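Local coordinates for protein porin B (Pseudomonas putida, PDB 4GEY) that forms a beta-barrel channel in the outer membrane and probably takes up sugars such as glucose, at residues K196-I199 with F203-Q206; G155-S160 with A192-Y197. The protein carries 2 engineered substitutions. One frame throughout, in Å; residues are numbered along the deposited sequence.

In the fold
Both contacts use strand 190-198, sharing K196 and Y197, and their centres lie about 10 Å apart. Interaction 1 is a surface contact: it zips this strand to its hairpin partner 203-212 by backbone hydrogen bonds, with a lysine over a phenylalanine ring on one face and apolar side chains, aromatic as well as aliphatic, beside bound detergent on the other. Interaction 2 is buried, lies nearer the centre of the chain and works through side chains alone, a salt bridge and a phenyl contact that tie the loop 155-160 to the same strand. Q206 joins the two: its NE2 probably hydrogen-bonds to the backbone oxygen of D157, and its CG packs on the F158 ring.

Interaction 1. Residues K196-I199 with F203-Q206; sequences KYNI and FFVQ. With C8E ((hydroxyethyloxy)tri(ethyloxy)octane), chain C.
Y197 and V205 form the antiparallel hydrogen-bonded pair near the turn of this beta hairpin, two neighbouring strands of the outer-membrane barrel. Y197 N donates to V205 O at 3.0 Å and V205 N returns a bond to Y197 O at 3.1 Å, both close to straight. A weak bond from I199 N to F203 O follows toward the turn. K196 with Q206 and N198 with F204 make the flanking non-hydrogen-bonded pairs, and their side chains share one face.

K196 ties that face together. Its CB lies beside Q206 CB; CG, anti to the backbone N (chi1 -179°), runs out toward F204 CD1. CD then sits over a face of the F204 ring, 3.5 Å from CD1, and also meets OE1 of Q206, whose NE2 bonds to D157 O. The bend at chi3 and chi4 finally carries NZ to 4.6 Å from the centroid of the F204 ring, only 14° off its normal, a cation-pi contact. N198 lies alongside F204 with its amide steeply turned to the ring, OD1 near F204 CB, while ND2 bonds to G143 O. A leucine in place of F204 would probably leave the K196 ammonium without its aromatic partner and its methylenes with no flat surface to rest on.

The other face is apolar, aliphatic and aromatic together. I199 CD1 reaches the edge of the F203 ring, 3.7 Å from CE2, and also approaches V205 CG1. V205 CG2 packs on Y197 CB at 3.9 Å and, 3.7 Å away, meets the ether oxygen O9 of the bound detergent C8E.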
loop_
_atom_site.group_PDB
_atom_site.type_symbol
_atom_site.label_atom_id
_atom_site.label_comp_id
_atom_site.label_asym_id
_atom_site.label_seq_id
_atom_site.Cartn_x
_atom_site.Cartn_y
_atom_site.Cartn_z
ATOM N N LYS A 196 -2.796 -17.186 12.817
ATOM C CA LYS A 196 -2.618 -16.118 13.788
ATOM C C LYS A 196 -2.906 -16.616 15.196
ATOM O O LYS A 196 -3.928 -17.259 15.456
ATOM C CB LYS A 196 -3.530 -14.930 13.449
ATOM C CG LYS A 196 -3.398 -13.754 14.400
ATOM C CD LYS A 196 -3.860 -12.447 13.772
ATOM C CE LYS A 196 -5.361 -12.435 13.565
ATOM N NZ LYS A 196 -5.903 -11.058 13.676
ATOM N N TYR A 197 -1.987 -16.313 16.100
ATOM C CA TYR A 197 -2.112 -16.708 17.491
ATOM C C TYR A 197 -2.248 -15.422 18.290
ATOM O O TYR A 197 -1.350 -14.592 18.280
ATOM C CB TYR A 197 -0.871 -17.513 17.907
ATOM C CG TYR A 197 -0.728 -17.856 19.392
ATOM C CD1 TYR A 197 -1.827 -17.869 20.250
ATOM C CD2 TYR A 197 0.527 -18.167 19.934
ATOM C CE1 TYR A 197 -1.680 -18.176 21.599
ATOM C CE2 TYR A 197 0.676 -18.479 21.275
ATOM C CZ TYR A 197 -0.433 -18.476 22.100
ATOM O OH TYR A 197 -0.302 -18.777 23.432
ATOM N N ASN A 198 -3.386 -15.251 18.951
ATOM C CA ASN A 198 -3.580 -14.150 19.880
ATOM C C ASN A 198 -3.113 -14.542 21.268
ATOM O O ASN A 198 -3.814 -15.257 21.978
ATOM C CB ASN A 198 -5.056 -13.766 19.947
ATOM C CG ASN A 198 -5.585 -13.256 18.628
ATOM O OD1 ASN A 198 -5.145 -12.215 18.134
ATOM N ND2 ASN A 198 -6.536 -13.984 18.048
ATOM N N ILE A 199 -1.934 -14.075 21.661
ATOM C CA ILE A 199 -1.329 -14.487 22.926
ATOM C C ILE A 199 -1.992 -13.737 24.067
ATOM O O ILE A 199 -2.155 -14.245 25.176
ATOM C CB ILE A 199 0.192 -14.202 22.920
ATOM C CG1 ILE A 199 0.894 -15.045 21.853
ATOM C CG2 ILE A 199 0.823 -14.463 24.269
ATOM C CD1 ILE A 199 2.257 -14.534 21.494
ATOM N N PHE A 203 -1.524 -8.416 22.119
ATOM C CA PHE A 203 -0.322 -8.896 21.447
ATOM C C PHE A 203 -0.593 -10.146 20.638
ATOM O O PHE A 203 -1.166 -11.107 21.143
ATOM C CB PHE A 203 0.781 -9.185 22.462
ATOM C CG PHE A 203 2.095 -9.554 21.836
ATOM C CD1 PHE A 203 2.917 -8.580 21.291
ATOM C CD2 PHE A 203 2.510 -10.866 21.789
ATOM C CE1 PHE A 203 4.130 -8.907 20.708
ATOM C CE2 PHE A 203 3.725 -11.194 21.206
ATOM C CZ PHE A 203 4.535 -10.206 20.671
ATOM N N PHE A 204 -0.172 -10.157 19.384
ATOM C CA PHE A 204 -0.284 -11.386 18.597
ATOM C C PHE A 204 0.904 -11.669 17.683
ATOM O O PHE A 204 1.678 -10.778 17.352
ATOM C CB PHE A 204 -1.627 -11.471 17.837
ATOM C CG PHE A 204 -1.792 -10.473 16.714
ATOM C CD1 PHE A 204 -1.305 -10.744 15.440
ATOM C CD2 PHE A 204 -2.506 -9.309 16.903
ATOM C CE1 PHE A 204 -1.498 -9.843 14.391
ATOM C CE2 PHE A 204 -2.698 -8.414 15.861
ATOM C CZ PHE A 204 -2.187 -8.684 14.610
ATOM N N VAL A 205 1.040 -12.926 17.289
ATOM C CA VAL A 205 2.053 -13.326 16.320
ATOM C C VAL A 205 1.344 -13.994 15.157
ATOM O O VAL A 205 0.236 -14.499 15.311
ATOM C CB VAL A 205 3.095 -14.292 16.936
ATOM C CG1 VAL A 205 3.886 -13.589 18.021
ATOM C CG2 VAL A 205 2.419 -15.513 17.488
ATOM N N GLN A 206 1.969 -13.985 13.988
ATOM C CA GLN A 206 1.343 -14.577 12.808
ATOM C C GLN A 206 2.349 -14.872 11.723
ATOM O O GLN A 206 3.382 -14.201 11.605
ATOM C CB GLN A 206 0.248 -13.669 12.253
ATOM C CG GLN A 206 0.706 -12.309 11.782
ATOM C CD GLN A 206 -0.450 -11.539 11.158
ATOM O OE1 GLN A 206 -1.553 -12.075 11.017
ATOM N NE2 GLN A 206 -0.208 -10.280 10.782
HETATM C C1 C8E C . 10.832 -11.172 13.485
HETATM C C2 C8E C . 9.462 -11.769 13.227
HETATM C C3 C8E C . 8.854 -12.185 14.560
HETATM C C4 C8E C . 8.499 -13.666 14.577
HETATM C C5 C8E C . 7.055 -13.888 15.007
HETATM C C6 C8E C . 6.378 -14.875 14.060
HETATM C C7 C8E C . 6.047 -16.181 14.770
HETATM C C8 C8E C . 5.173 -17.107 13.931
HETATM O O9 C8E C . 3.904 -17.243 14.546
HETATM C C10 C8E C . 3.291 -18.494 14.281
HETATM C C11 C8E C . 1.863 -18.550 14.827
HETATM O O12 C8E C . 1.461 -19.895 15.011
#

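Interaction 2. Residues G155-S160 with A192-Y197; sequences GEDFNS and ALRVKY
D157 and R194 come closest in the backbone, 8.2 Å between their CA atoms, where the irregular loop 155-160 passes strand 192-197 without pairing with it, so side chains alone span the gap. D157 OD2 takes a hydrogen bond from R194 NH1 at 2.7 Å, part of a salt bridge. The carboxylate and guanidinium planes are 87° apart, and OD2 sits tilted out of the guanidinium plane, so this is an end-on grip by one oxygen instead of a two-pronged one. R194 bends at chi2 and chi3 to swing its guanidinium forward along the strand, toward K196, whose CB lies over one face. R194 CG comes obliquely to the F158 ring, 3.6 Å from CZ. The second nitrogen, NH2, forms a salt bridge with D146, while D157 OD1 pairs with K148, so the two charges belong to a wider network. Within the loop, S160 OG reaches back to G155 O at 2.8 Å, from above the carbonyl plane, and links the segment's two ends. The arrangement is consistent with a loop folded into the barrel, as in other porins: D157 and F158 fasten it to the wall where strand 190-198 runs between strands 145-149 and 203-212.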
loop_
_atom_site.group_PDB
_atom_site.type_symbol
_atom_site.label_atom_id
_atom_site.label_comp_id
_atom_site.label_asym_id
_atom_site.label_seq_id
_atom_site.Cartn_x
_atom_site.Cartn_y
_atom_site.Cartn_z
ATOM N N GLY A 155 -0.734 -7.345 2.336
ATOM C CA GLY A 155 -0.865 -6.139 3.133
ATOM C C GLY A 155 -2.109 -6.099 3.982
ATOM O O GLY A 155 -2.210 -5.299 4.912
ATOM N N GLU A 156 -3.061 -6.961 3.659
ATOM C CA GLU A 156 -4.313 -7.042 4.391
ATOM C C GLU A 156 -4.119 -7.575 5.822
ATOM O O GLU A 156 -4.900 -7.248 6.712
ATOM C CB GLU A 156 -5.292 -7.913 3.603
ATOM C CG GLU A 156 -6.607 -8.205 4.289
ATOM C CD GLU A 156 -7.597 -8.891 3.374
ATOM O OE1 GLU A 156 -7.782 -8.416 2.237
ATOM O OE2 GLU A 156 -8.193 -9.903 3.789
ATOM N N ASP A 157 -3.089 -8.398 6.043
ATOM C CA ASP A 157 -2.788 -8.890 7.389
ATOM C C ASP A 157 -1.395 -8.499 7.851
ATOM O O ASP A 157 -1.152 -8.275 9.035
ATOM C CB ASP A 157 -2.923 -10.411 7.454
ATOM C CG ASP A 157 -4.335 -10.873 7.198
ATOM O OD1 ASP A 157 -4.740 -10.848 6.013
ATOM O OD2 ASP A 157 -5.029 -11.252 8.173
ATOM N N PHE A 158 -0.473 -8.421 6.907
ATOM C CA PHE A 158 0.921 -8.198 7.250
ATOM C C PHE A 158 1.338 -6.763 6.925
ATOM O O PHE A 158 0.938 -6.219 5.886
ATOM C CB PHE A 158 1.794 -9.222 6.511
ATOM C CG PHE A 158 1.489 -10.663 6.880
ATOM C CD1 PHE A 158 0.532 -11.380 6.198
ATOM C CD2 PHE A 158 2.170 -11.287 7.911
ATOM C CE1 PHE A 158 0.262 -12.692 6.532
ATOM C CE2 PHE A 158 1.905 -12.584 8.252
ATOM C CZ PHE A 158 0.945 -13.292 7.564
ATOM N N ASN A 159 2.105 -6.139 7.823
ATOM C CA ASN A 159 2.708 -4.835 7.532
ATOM C C ASN A 159 1.611 -3.812 7.231
ATOM O O ASN A 159 1.815 -2.843 6.504
ATOM C CB ASN A 159 3.688 -4.990 6.353
ATOM C CG ASN A 159 4.451 -3.710 6.024
ATOM O OD1 ASN A 159 4.600 -3.348 4.855
ATOM N ND2 ASN A 159 4.933 -3.024 7.047
ATOM N N SER A 160 0.431 -4.053 7.788
ATOM C CA SER A 160 -0.747 -3.243 7.484
ATOM C C SER A 160 -0.624 -1.822 8.007
ATOM O O SER A 160 -0.147 -1.608 9.119
ATOM C CB SER A 160 -1.990 -3.897 8.067
ATOM O OG SER A 160 -2.089 -5.238 7.674
ATOM N N ALA A 192 -3.743 -17.910 -0.519
ATOM C CA ALA A 192 -2.981 -17.668 0.696
ATOM C C ALA A 192 -3.563 -18.361 1.912
ATOM O O ALA A 192 -4.769 -18.634 1.984
ATOM C CB ALA A 192 -2.871 -16.202 0.950
ATOM N N LEU A 193 -2.673 -18.657 2.855
ATOM C CA LEU A 193 -3.021 -19.208 4.146
ATOM C C LEU A 193 -2.337 -18.361 5.212
ATOM O O LEU A 193 -1.129 -18.127 5.153
ATOM C CB LEU A 193 -2.544 -20.656 4.237
ATOM C CG LEU A 193 -2.819 -21.398 5.552
ATOM C CD1 LEU A 193 -4.320 -21.441 5.841
ATOM C CD2 LEU A 193 -2.211 -22.802 5.540
ATOM N N ARG A 194 -3.106 -17.889 6.185
ATOM C CA ARG A 194 -2.552 -17.054 7.245
ATOM C C ARG A 194 -2.981 -17.554 8.621
ATOM O O ARG A 194 -4.171 -17.604 8.918
ATOM C CB ARG A 194 -2.973 -15.587 7.060
ATOM C CG ARG A 194 -2.375 -14.660 8.097
ATOM C CD ARG A 194 -3.435 -13.903 8.876
ATOM N NE ARG A 194 -4.496 -14.769 9.374
ATOM C CZ ARG A 194 -5.614 -14.320 9.934
ATOM N NH1 ARG A 194 -5.806 -13.019 10.070
ATOM N NH2 ARG A 194 -6.537 -15.168 10.355
ATOM N N VAL A 195 -2.011 -17.916 9.458
ATOM C CA VAL A 195 -2.300 -18.440 10.801
ATOM C C VAL A 195 -1.898 -17.421 11.871
ATOM O O VAL A 195 -0.803 -16.850 11.831
ATOM C CB VAL A 195 -1.608 -19.807 11.068
ATOM C CG1 VAL A 195 -1.882 -20.274 12.466
ATOM C CG2 VAL A 195 -2.075 -20.866 10.076
ATOM N N LYS A 196 -2.796 -17.186 12.817
ATOM C CA LYS A 196 -2.618 -16.118 13.788
ATOM C C LYS A 196 -2.906 -16.616 15.196
ATOM O O LYS A 196 -3.928 -17.259 15.456
ATOM C CB LYS A 196 -3.530 -14.930 13.449
ATOM C CG LYS A 196 -3.398 -13.754 14.400
ATOM C CD LYS A 196 -3.860 -12.447 13.772
ATOM C CE LYS A 196 -5.361 -12.435 13.565
ATOM N NZ LYS A 196 -5.903 -11.058 13.676
ATOM N N TYR A 197 -1.987 -16.313 16.100
ATOM C CA TYR A 197 -2.112 -16.708 17.491
ATOM C C TYR A 197 -2.248 -15.422 18.290
ATOM O O TYR A 197 -1.350 -14.592 18.280
ATOM C CB TYR A 197 -0.871 -17.513 17.907
ATOM C CG TYR A 197 -0.728 -17.856 19.392
ATOM C CD1 TYR A 197 -1.827 -17.869 20.250
ATOM C CD2 TYR A 197 0.527 -18.167 19.934
ATOM C CE1 TYR A 197 -1.680 -18.176 21.599
ATOM C CE2 TYR A 197 0.676 -18.479 21.275
ATOM C CZ TYR A 197 -0.433 -18.476 22.100
ATOM O OH TYR A 197 -0.302 -18.777 23.432
#